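PDB 5H5Z: MHC class I antigen from Ctenopharyngodon idella, which probably presents short peptides to T cells, holding them in a groove formed by its first two domains while paired with beta-2-microglobulin. Local coordinates for residues Gly88-Gln93 / Ala113-Asp118; Phe18-Ala23 / Gly67-Phe72. One frame throughout, in Å; residues are numbered along the deposited sequence.

Contact 1: Gly88-Gln93 / Ala113-Asp118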
# COMPACT_ATOMS: atom_id res chain seq x y z
N GLY A 88 -7.85 13.77 -23.41
CA GLY A 88 -7.38 12.58 -22.70
C GLY A 88 -7.40 12.69 -21.19
O GLY A 88 -7.57 13.78 -20.63
N VAL A 89 -7.22 11.54 -20.53
CA VAL A 89 -7.22 11.47 -19.07
C VAL A 89 -5.89 11.95 -18.49
O VAL A 89 -4.82 11.55 -18.94
CB VAL A 89 -7.59 10.04 -18.57
CG1 VAL A 89 -6.67 8.98 -19.18
CG2 VAL A 89 -7.57 9.97 -17.04
N HIS A 90 -5.97 12.82 -17.49
CA HIS A 90 -4.78 13.27 -16.78
C HIS A 90 -5.01 13.23 -15.28
O HIS A 90 -6.15 13.21 -14.82
CB HIS A 90 -4.34 14.66 -17.26
CG HIS A 90 -3.97 14.69 -18.71
ND1 HIS A 90 -2.75 14.26 -19.18
CD2 HIS A 90 -4.67 15.08 -19.81
CE1 HIS A 90 -2.71 14.39 -20.49
NE2 HIS A 90 -3.86 14.89 -20.90
N THR A 91 -3.91 13.18 -14.52
CA THR A 91 -3.98 13.02 -13.07
C THR A 91 -3.18 14.10 -12.35
O THR A 91 -2.15 14.57 -12.85
CB THR A 91 -3.46 11.65 -12.60
OG1 THR A 91 -2.03 11.62 -12.70
CG2 THR A 91 -4.04 10.51 -13.43
N TRP A 92 -3.67 14.46 -11.17
CA TRP A 92 -3.02 15.42 -10.30
C TRP A 92 -3.01 14.80 -8.91
O TRP A 92 -4.05 14.36 -8.40
CB TRP A 92 -3.80 16.74 -10.31
CG TRP A 92 -3.27 17.83 -9.41
CD1 TRP A 92 -3.89 18.38 -8.32
CD2 TRP A 92 -2.01 18.50 -9.53
NE1 TRP A 92 -3.10 19.35 -7.76
CE2 TRP A 92 -1.94 19.45 -8.48
CE3 TRP A 92 -0.93 18.40 -10.43
CZ2 TRP A 92 -0.83 20.28 -8.30
CZ3 TRP A 92 0.17 19.23 -10.25
CH2 TRP A 92 0.21 20.16 -9.18
N GLN A 93 -1.83 14.75 -8.30
CA GLN A 93 -1.65 14.09 -7.01
C GLN A 93 -0.98 14.98 -5.99
O GLN A 93 -0.14 15.81 -6.33
CB GLN A 93 -0.81 12.82 -7.17
CG GLN A 93 -1.52 11.63 -7.78
CD GLN A 93 -0.54 10.58 -8.27
OE1 GLN A 93 0.18 10.79 -9.24
NE2 GLN A 93 -0.50 9.45 -7.58
N ALA A 113 2.34 15.93 -7.87
CA ALA A 113 2.74 15.33 -9.15
C ALA A 113 1.65 15.49 -10.19
O ALA A 113 0.46 15.45 -9.87
CB ALA A 113 3.07 13.85 -8.99
N TYR A 114 2.08 15.68 -11.44
CA TYR A 114 1.18 15.70 -12.57
C TYR A 114 1.48 14.49 -13.45
O TYR A 114 2.65 14.23 -13.78
CB TYR A 114 1.34 16.99 -13.37
CG TYR A 114 0.51 17.01 -14.64
CD1 TYR A 114 -0.89 17.04 -14.57
CD2 TYR A 114 1.11 17.00 -15.90
CE1 TYR A 114 -1.66 17.06 -15.72
CE2 TYR A 114 0.35 17.03 -17.05
CZ TYR A 114 -1.03 17.05 -16.96
OH TYR A 114 -1.79 17.07 -18.10
N ASP A 115 0.43 13.76 -13.82
CA ASP A 115 0.56 12.48 -14.54
C ASP A 115 1.61 11.56 -13.92
O ASP A 115 2.37 10.90 -14.63
CB ASP A 115 0.79 12.70 -16.05
CG ASP A 115 -0.46 13.18 -16.77
OD1 ASP A 115 -1.57 12.97 -16.26
OD2 ASP A 115 -0.33 13.76 -17.87
N GLY A 116 1.64 11.52 -12.59
CA GLY A 116 2.53 10.63 -11.85
C GLY A 116 4.01 11.00 -11.88
O GLY A 116 4.86 10.16 -11.58
N GLU A 117 4.32 12.24 -12.25
CA GLU A 117 5.69 12.74 -12.23
C GLU A 117 5.80 13.99 -11.35
O GLU A 117 4.91 14.84 -11.37
CB GLU A 117 6.16 13.06 -13.65
CG GLU A 117 6.41 11.84 -14.51
CD GLU A 117 7.00 12.19 -15.86
OE1 GLU A 117 6.43 13.05 -16.56
OE2 GLU A 117 8.05 11.62 -16.21
N ASP A 118 6.91 14.11 -10.62
CA ASP A 118 7.16 15.28 -9.74
C ASP A 118 6.80 16.58 -10.43
O ASP A 118 7.16 16.80 -11.60
CB ASP A 118 8.63 15.34 -9.31
CG ASP A 118 9.00 14.27 -8.30
OD1 ASP A 118 8.11 13.54 -7.81
OD2 ASP A 118 10.20 14.16 -7.98
O HOH W 1 -0.25 12.82 -10.92

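Contact 2: Phe18-Ala23 / Gly67-Phe72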
# COMPACT_ATOMS: atom_id res chain seq x y z
N PHE A 18 -13.47 5.92 -11.81
CA PHE A 18 -13.06 6.61 -10.58
C PHE A 18 -13.62 8.04 -10.50
O PHE A 18 -13.91 8.66 -11.52
CB PHE A 18 -11.53 6.60 -10.43
CG PHE A 18 -10.98 5.30 -9.89
CD1 PHE A 18 -11.17 4.95 -8.55
CD2 PHE A 18 -10.26 4.43 -10.71
CE1 PHE A 18 -10.66 3.76 -8.05
CE2 PHE A 18 -9.75 3.24 -10.21
CZ PHE A 18 -9.95 2.90 -8.88
N PRO A 19 -13.79 8.56 -9.26
CA PRO A 19 -14.29 9.93 -9.07
C PRO A 19 -13.26 10.99 -9.47
O PRO A 19 -12.09 10.67 -9.70
CB PRO A 19 -14.56 10.01 -7.56
CG PRO A 19 -14.57 8.60 -7.08
CD PRO A 19 -13.61 7.87 -7.97
N GLU A 20 -13.70 12.24 -9.54
CA GLU A 20 -12.81 13.36 -9.85
C GLU A 20 -11.74 13.56 -8.78
O GLU A 20 -10.62 13.95 -9.08
CB GLU A 20 -13.61 14.66 -9.97
CG GLU A 20 -14.16 14.91 -11.36
CD GLU A 20 -14.71 16.31 -11.49
OE1 GLU A 20 -14.17 17.08 -12.31
OE2 GLU A 20 -15.67 16.64 -10.76
N PHE A 21 -12.11 13.29 -7.53
CA PHE A 21 -11.21 13.48 -6.41
C PHE A 21 -11.36 12.34 -5.42
O PHE A 21 -12.48 11.95 -5.10
CB PHE A 21 -11.51 14.82 -5.71
CG PHE A 21 -10.59 15.14 -4.56
CD1 PHE A 21 -9.37 15.76 -4.79
CD2 PHE A 21 -10.96 14.83 -3.25
CE1 PHE A 21 -8.53 16.06 -3.74
CE2 PHE A 21 -10.11 15.13 -2.19
CZ PHE A 21 -8.89 15.75 -2.44
N THR A 22 -10.23 11.81 -4.96
CA THR A 22 -10.20 10.80 -3.90
C THR A 22 -9.14 11.20 -2.87
O THR A 22 -8.04 11.60 -3.23
CB THR A 22 -9.86 9.40 -4.46
OG1 THR A 22 -10.79 9.05 -5.50
CG2 THR A 22 -9.92 8.33 -3.37
N ALA A 23 -9.49 11.10 -1.59
CA ALA A 23 -8.52 11.34 -0.53
C ALA A 23 -8.50 10.15 0.42
O ALA A 23 -9.56 9.64 0.81
CB ALA A 23 -8.86 12.62 0.23
N GLY A 67 -13.48 21.48 -0.36
CA GLY A 67 -12.57 22.54 -0.77
C GLY A 67 -11.39 22.02 -1.58
O GLY A 67 -11.04 22.60 -2.62
N ALA A 68 -10.78 20.93 -1.12
CA ALA A 68 -9.66 20.29 -1.83
C ALA A 68 -10.05 19.83 -3.24
O ALA A 68 -9.29 20.01 -4.19
CB ALA A 68 -9.10 19.13 -1.03
N HIS A 69 -11.24 19.23 -3.36
CA HIS A 69 -11.80 18.83 -4.65
C HIS A 69 -11.93 20.01 -5.61
O HIS A 69 -11.49 19.92 -6.77
CB HIS A 69 -13.15 18.14 -4.44
CG HIS A 69 -14.00 18.05 -5.67
ND1 HIS A 69 -13.56 17.46 -6.84
CD2 HIS A 69 -15.27 18.46 -5.91
CE1 HIS A 69 -14.52 17.52 -7.74
NE2 HIS A 69 -15.57 18.12 -7.20
N GLN A 70 -12.51 21.11 -5.13
CA GLN A 70 -12.66 22.33 -5.93
C GLN A 70 -11.29 22.82 -6.43
O GLN A 70 -11.12 23.08 -7.62
CB GLN A 70 -13.40 23.42 -5.13
CG GLN A 70 -14.88 23.10 -4.85
CD GLN A 70 -15.62 24.18 -4.06
OE1 GLN A 70 -16.82 24.39 -4.24
NE2 GLN A 70 -14.90 24.87 -3.17
N VAL A 71 -10.32 22.90 -5.52
CA VAL A 71 -8.96 23.36 -5.84
C VAL A 71 -8.24 22.41 -6.80
O VAL A 71 -7.53 22.86 -7.71
CB VAL A 71 -8.11 23.59 -4.56
CG1 VAL A 71 -6.67 23.94 -4.92
CG2 VAL A 71 -8.72 24.68 -3.70
N PHE A 72 -8.44 21.11 -6.61
CA PHE A 72 -7.87 20.11 -7.52
C PHE A 72 -8.42 20.20 -8.94
O PHE A 72 -7.66 20.03 -9.90
CB PHE A 72 -8.06 18.69 -6.96
CG PHE A 72 -6.84 18.15 -6.27
CD1 PHE A 72 -6.16 18.91 -5.32
CD2 PHE A 72 -6.38 16.87 -6.57
CE1 PHE A 72 -5.03 18.40 -4.70
CE2 PHE A 72 -5.25 16.35 -5.94
CZ PHE A 72 -4.58 17.12 -5.01

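Contact 1: Gly88-Gln93 / Ala113-Asp118
D115 sits at the first corner of a type I' turn, Y114 to E117, which joins strand 106-114 to strand 117-123, and reaches back to the start of strand 90-100. Its CB leaves the backbone away from that strand, but with CG anti to the carbonyl carbon (chi1 -73°) the carboxylate swings round to meet it. CG lies over one face of the Y114 ring, toward the rim. OD1 is met nearly along its C-O axis by the backbone N of T91, at 2.9 Å. OD2, itself close to the plane of the imidazole, takes the N-H of H90 ND1 on its syn lone pair, at 2.8 Å; ND1 also makes a weak bond to OD1. Ring and carboxylate are nearly coplanar, and NE2 of H90 binds the carbonyl of K87. With both nitrogens facing acceptors, the ring is probably doubly protonated and positive, which, with the N-H of T91, would favour a charged D115.

The paired strands belong to the antiparallel hairpin 90-100/106-114 in the floor of the peptide-binding platform. Q93 and A113 are a hydrogen-bonded pair, with N of Q93 to O of A113 at 2.9 Å and the reciprocal bond as long; W92 and Y114 form the next, non-hydrogen-bonded pair. D115 N then bonds T91 O at 2.9 Å, from above the carbonyl plane. On the W92 side, the indole edge takes CB of Y114, CE3 to CB 4.0 Å, while the phenol lays its OH over one face of the H90 ring and hydrogen-bonds Q85. On the Q93 side, a water accepts from G116 N at 2.8 Å and is hydrogen-bonded to Q93 OE1 (2.7 Å) and T91 OG1. Q93 NE2 bonds the carbonyl of W61 of the beta-2-microglobulin chain, whose M1 packs on D115.

Contact 2: Phe18-Ala23 / Gly67-Phe72
F21 opens strand 21-27 with its ring aimed at helix 55-82, and the tight part of this contact is built round that ring. CG stands anti to the backbone N (chi1 -178°), which carries the phenyl out from the strand until the backbone of the helix lies over one of its faces: N of H69 is above the ring centre, with the carbonyl carbon of A68 nearer the rim. The tip is stopped by A68, CZ to CB 3.7 Å. Along its CD1-CE1 edge the ring drives into the face of F72, a T-shaped pair with planes at 89° and centroids 5.1 Å apart; F21 CE1 comes within 3.6 Å of F72 CD2. The buried H69, its CG also anti to the backbone N, runs past F21 in the opposite direction, so that ND1 lies 3.5 Å from F21 CB.

The loose side is the exposed E20 alone. It reaches the edge of the H69 imidazole, OE2 to CE1 3.3 Å, with carboxylate and ring planes 74° apart. That is a carbon approach; the carboxylate's stronger partner is K73, one turn further along the helix, which forms a salt bridge with OE1.

Here the helix forms one wall of the peptide groove and the strand part of its floor, as in MHC class I molecules generally. A68 and V71 also pack on the bound peptide, while on the underside of the floor T22 rests on L55 of the beta-2-microglobulin chain. Strand 21-27 runs under helix 55-82 between strands 3-13 and 30-36, with backbone bonds from T22 to T10 and from A23 to F35; Y9 of strand 3-13 meets F21 edge-to-face, and F72 meets W92 of strand 90-100 in the same way.

In the fold
Starting from the N terminus, the chain lays down strand 3-13, then enters strand 21-27 through the first segment of contact 2. That contact closes when helix 55-82 comes back over the sheet, enclosing strand 30-36 and the first turns of the helix in its loop. Only after the helix ends does contact 1 open at 88-93; it closes 20 residues later across the 90-100/106-114 hairpin. The two loops are therefore in series, neither nested nor crossed. Contact 2 ties a groove wall to its floor, whereas contact 1 joins neighbouring floor strands at the open end of their hairpin, where the chain turns into strand 117-123. They touch directly where F72 CE2 packs 3.4 Å from W92 O.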